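Local coordinates for amorpha-4,11-diene synthase (Artemisia annua, PDB 4GAX), which probably cyclises farnesyl diphosphate to a sesquiterpene such as amorpha-4,11-diene, as a metal-dependent plant terpene synthase, at residues K245-R256 with S555-I563. Numbering follows the deposited sequence.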
loop_
_atom_site.group_PDB
_atom_site.type_symbol
_atom_site.label_atom_id
_atom_site.label_comp_id
_atom_site.label_asym_id
_atom_site.label_seq_id
_atom_site.Cartn_x
_atom_site.Cartn_y
_atom_site.Cartn_z
ATOM N N LYS A 245 0.678 -0.832 -22.052
ATOM C CA LYS A 245 -0.749 -0.556 -22.195
ATOM C C LYS A 245 -1.540 -1.842 -22.403
ATOM O O LYS A 245 -2.638 -1.990 -21.857
ATOM C CB LYS A 245 -1.000 0.415 -23.344
ATOM C CG LYS A 245 -0.453 1.817 -23.112
ATOM C CD LYS A 245 -0.598 2.666 -24.402
ATOM C CE LYS A 245 -1.778 3.612 -24.327
ATOM N NZ LYS A 245 -2.008 4.330 -25.632
ATOM N N LEU A 246 -0.994 -2.760 -23.204
ATOM C CA LEU A 246 -1.636 -4.059 -23.440
ATOM C C LEU A 246 -1.746 -4.814 -22.118
ATOM O O LEU A 246 -2.785 -5.410 -21.795
ATOM C CB LEU A 246 -0.826 -4.898 -24.436
ATOM C CG LEU A 246 -1.176 -4.842 -25.929
ATOM C CD1 LEU A 246 -1.748 -3.505 -26.321
ATOM C CD2 LEU A 246 0.061 -5.162 -26.785
ATOM N N GLU A 247 -0.660 -4.784 -21.353
ATOM C CA GLU A 247 -0.595 -5.478 -20.071
ATOM C C GLU A 247 -1.491 -4.802 -19.047
ATOM O O GLU A 247 -2.134 -5.473 -18.250
ATOM C CB GLU A 247 0.839 -5.508 -19.565
ATOM C CG GLU A 247 1.693 -6.524 -20.296
ATOM C CD GLU A 247 1.267 -7.955 -20.003
ATOM O OE1 GLU A 247 0.697 -8.210 -18.912
ATOM O OE2 GLU A 247 1.506 -8.822 -20.866
ATOM N N PHE A 248 -1.543 -3.475 -19.071
ATOM C CA PHE A 248 -2.406 -2.782 -18.130
ATOM C C PHE A 248 -3.815 -3.286 -18.292
ATOM O O PHE A 248 -4.491 -3.559 -17.305
ATOM C CB PHE A 248 -2.418 -1.273 -18.359
ATOM C CG PHE A 248 -3.202 -0.548 -17.318
ATOM C CD1 PHE A 248 -2.612 -0.210 -16.110
ATOM C CD2 PHE A 248 -4.552 -0.291 -17.500
ATOM C CE1 PHE A 248 -3.342 0.438 -15.129
ATOM C CE2 PHE A 248 -5.300 0.350 -16.511
ATOM C CZ PHE A 248 -4.689 0.717 -15.332
ATOM N N ASN A 249 -4.260 -3.384 -19.540
ATOM C CA ASN A 249 -5.645 -3.786 -19.813
ATOM C C ASN A 249 -5.900 -5.252 -19.460
ATOM O O ASN A 249 -6.964 -5.599 -18.925
ATOM C CB ASN A 249 -6.051 -3.463 -21.262
ATOM C CG ASN A 249 -6.280 -1.963 -21.492
ATOM O OD1 ASN A 249 -6.386 -1.170 -20.537
ATOM N ND2 ASN A 249 -6.370 -1.571 -22.767
ATOM N N LEU A 250 -4.929 -6.112 -19.753
ATOM C CA LEU A 250 -5.049 -7.523 -19.384
ATOM C C LEU A 250 -5.159 -7.685 -17.874
ATOM O O LEU A 250 -6.008 -8.420 -17.375
ATOM C CB LEU A 250 -3.839 -8.313 -19.883
ATOM C CG LEU A 250 -3.680 -8.358 -21.403
ATOM C CD1 LEU A 250 -2.476 -9.222 -21.793
ATOM C CD2 LEU A 250 -4.961 -8.854 -22.074
ATOM N N LEU A 251 -4.295 -7.007 -17.133
ATOM C CA LEU A 251 -4.324 -7.140 -15.681
ATOM C C LEU A 251 -5.583 -6.497 -15.100
ATOM O O LEU A 251 -6.185 -7.027 -14.166
ATOM C CB LEU A 251 -3.042 -6.585 -15.049
ATOM C CG LEU A 251 -2.867 -6.806 -13.553
ATOM C CD1 LEU A 251 -2.988 -8.300 -13.201
ATOM C CD2 LEU A 251 -1.500 -6.246 -13.134
ATOM N N GLN A 252 -6.022 -5.384 -15.678
ATOM C CA GLN A 252 -7.301 -4.807 -15.272
ATOM C C GLN A 252 -8.452 -5.798 -15.431
ATOM O O GLN A 252 -9.350 -5.850 -14.580
ATOM C CB GLN A 252 -7.599 -3.531 -16.053
ATOM C CG GLN A 252 -8.817 -2.775 -15.536
ATOM C CD GLN A 252 -9.128 -1.557 -16.364
ATOM O OE1 GLN A 252 -9.457 -1.664 -17.559
ATOM N NE2 GLN A 252 -9.029 -0.375 -15.739
ATOM N N SER A 253 -8.435 -6.581 -16.514
ATOM C CA SER A 253 -9.480 -7.590 -16.708
ATOM C C SER A 253 -9.455 -8.619 -15.583
ATOM O O SER A 253 -10.503 -9.055 -15.112
ATOM C CB SER A 253 -9.343 -8.294 -18.067
ATOM O OG SER A 253 -9.716 -7.419 -19.106
ATOM N N LEU A 254 -8.258 -8.993 -15.144
ATOM C CA LEU A 254 -8.120 -9.959 -14.059
ATOM C C LEU A 254 -8.675 -9.365 -12.767
ATOM O O LEU A 254 -9.415 -10.029 -12.038
ATOM C CB LEU A 254 -6.650 -10.358 -13.876
ATOM C CG LEU A 254 -6.378 -11.213 -12.636
ATOM C CD1 LEU A 254 -7.028 -12.606 -12.742
ATOM C CD2 LEU A 254 -4.885 -11.340 -12.382
ATOM N N HIS A 255 -8.331 -8.109 -12.491
ATOM C CA HIS A 255 -8.851 -7.425 -11.303
ATOM C C HIS A 255 -10.363 -7.391 -11.348
ATOM O O HIS A 255 -11.020 -7.586 -10.325
ATOM C CB HIS A 255 -8.312 -5.994 -11.206
ATOM C CG HIS A 255 -6.831 -5.923 -11.004
ATOM N ND1 HIS A 255 -6.075 -4.833 -11.381
ATOM C CD2 HIS A 255 -5.967 -6.811 -10.452
ATOM C CE1 HIS A 255 -4.807 -5.053 -11.074
ATOM N NE2 HIS A 255 -4.712 -6.240 -10.508
ATOM N N ARG A 256 -10.914 -7.144 -12.533
ATOM C CA ARG A 256 -12.355 -7.107 -12.677
ATOM C C ARG A 256 -12.978 -8.478 -12.427
ATOM O O ARG A 256 -14.086 -8.563 -11.875
ATOM C CB ARG A 256 -12.755 -6.556 -14.049
ATOM C CG ARG A 256 -12.606 -5.048 -14.150
ATOM C CD ARG A 256 -13.669 -4.327 -13.326
ATOM N NE ARG A 256 -15.006 -4.514 -13.892
ATOM C CZ ARG A 256 -15.607 -3.665 -14.726
ATOM N NH1 ARG A 256 -15.005 -2.545 -15.099
ATOM N NH2 ARG A 256 -16.828 -3.937 -15.178
ATOM N N SER A 555 -10.050 4.769 -11.971
ATOM C CA SER A 555 -8.852 4.744 -12.799
ATOM C C SER A 555 -8.239 3.347 -12.812
ATOM O O SER A 555 -7.634 2.927 -13.800
ATOM C CB SER A 555 -7.835 5.789 -12.327
ATOM O OG SER A 555 -7.138 5.346 -11.176
ATOM N N LEU A 556 -8.410 2.614 -11.718
ATOM C CA LEU A 556 -7.892 1.246 -11.637
ATOM C C LEU A 556 -8.839 0.175 -12.204
ATOM O O LEU A 556 -8.396 -0.783 -12.859
ATOM C CB LEU A 556 -7.505 0.912 -10.181
ATOM C CG LEU A 556 -6.029 1.113 -9.842
ATOM C CD1 LEU A 556 -5.627 2.544 -10.062
ATOM C CD2 LEU A 556 -5.663 0.645 -8.406
ATOM N N LEU A 557 -10.136 0.327 -11.971
ATOM C CA LEU A 557 -11.062 -0.759 -12.294
ATOM C C LEU A 557 -12.013 -0.507 -13.465
ATOM O O LEU A 557 -12.560 -1.451 -14.038
ATOM C CB LEU A 557 -11.878 -1.125 -11.044
ATOM C CG LEU A 557 -11.027 -1.590 -9.861
ATOM C CD1 LEU A 557 -11.922 -1.956 -8.693
ATOM C CD2 LEU A 557 -10.150 -2.767 -10.252
ATOM N N VAL A 558 -12.229 0.753 -13.821
ATOM C CA VAL A 558 -13.271 1.050 -14.802
ATOM C C VAL A 558 -12.746 1.452 -16.190
ATOM O O VAL A 558 -13.135 0.865 -17.204
ATOM C CB VAL A 558 -14.254 2.098 -14.246
ATOM C CG1 VAL A 558 -15.286 2.493 -15.296
ATOM C CG2 VAL A 558 -14.934 1.550 -12.993
ATOM N N TYR A 559 -11.843 2.426 -16.241
ATOM C CA TYR A 559 -11.349 2.896 -17.536
ATOM C C TYR A 559 -10.150 2.070 -17.985
ATOM O O TYR A 559 -9.132 2.009 -17.279
ATOM C CB TYR A 559 -10.928 4.365 -17.469
ATOM C CG TYR A 559 -11.996 5.327 -17.013
ATOM C CD1 TYR A 559 -11.809 6.112 -15.882
ATOM C CD2 TYR A 559 -13.178 5.474 -17.728
ATOM C CE1 TYR A 559 -12.782 7.007 -15.466
ATOM C CE2 TYR A 559 -14.159 6.366 -17.318
ATOM C CZ TYR A 559 -13.950 7.128 -16.184
ATOM O OH TYR A 559 -14.915 8.015 -15.768
ATOM N N PRO A 560 -10.263 1.429 -19.162
ATOM C CA PRO A 560 -9.138 0.724 -19.787
ATOM C C PRO A 560 -8.209 1.728 -20.483
ATOM O O PRO A 560 -8.635 2.862 -20.726
ATOM C CB PRO A 560 -9.826 -0.149 -20.838
ATOM C CG PRO A 560 -11.046 0.626 -21.215
ATOM C CD PRO A 560 -11.500 1.321 -19.959
ATOM N N MET A 561 -6.969 1.330 -20.770
ATOM C CA MET A 561 -6.046 2.158 -21.550
ATOM C C MET A 561 -6.522 2.183 -22.988
ATOM O O MET A 561 -7.073 1.199 -23.479
ATOM C CB MET A 561 -4.627 1.583 -21.550
ATOM C CG MET A 561 -3.871 1.675 -20.251
ATOM S SD MET A 561 -3.692 3.346 -19.612
ATOM C CE MET A 561 -3.191 4.251 -21.072
ATOM N N SER A 562 -6.277 3.284 -23.683
ATOM C CA SER A 562 -6.752 3.387 -25.055
ATOM C C SER A 562 -5.750 2.817 -26.058
ATOM O O SER A 562 -4.555 3.127 -26.007
ATOM C CB SER A 562 -7.108 4.830 -25.403
ATOM O OG SER A 562 -8.183 4.853 -26.325
ATOM N N ILE A 563 -6.264 1.993 -26.970
ATOM C CA ILE A 563 -5.468 1.339 -28.012
ATOM C C ILE A 563 -4.405 0.429 -27.400
ATOM O O ILE A 563 -3.281 0.332 -27.894
ATOM C CB ILE A 563 -4.812 2.349 -29.006
ATOM C CG1 ILE A 563 -5.698 3.585 -29.212
ATOM C CG2 ILE A 563 -4.528 1.675 -30.349
ATOM C CD1 ILE A 563 -4.942 4.903 -29.105
ATOM O OXT ILE A 563 -4.648 -0.235 -26.387
HETATM O O HOH W 1 -6.160 -2.393 -12.469
#
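The C-terminal tail of this all-helical terpene synthase leaves helix 547-557 and runs along helix 238-269, where polar side chains of residues 245-256 bind its backbone. Asn249 OD1 accepts a hydrogen bond from Met561 N at 2.6 Å, in the carbonyl plane and on a lone pair. Asn249 ND2 gives an almost straight bond (172°) to Met561 O at 2.9 Å. This pair of bonds fixes the rotation of the amide.

Gln252 reaches the turn with CG anti to the backbone N (chi1 -172°) and the chain extended beyond it. Gln252 NE2 bonds Leu556 O at 3.0 Å and Tyr559 O at 2.8 Å. Both acceptors lie close to the amide plane, but NE2 stands above each carbonyl plane. A water links Leu556 O to His255 ND1, while His255 NE2 bonds Phe294 O. Arg256 NH1 donates a hydrogen bond to Leu557 O at 2.9 Å, at the guanidinium edge.

Met561 bends over Phe248 in a Met-aromatic contact, Met561 SD 4.7 Å from the ring centroid and above its face. Ile227 of helix 219-232 also touches Met561. Lys245 forms a salt bridge with Glu231, and Lys245 NZ donates a hydrogen bond to Ser562 O at 2.8 Å, nearly in line with the C=O bond.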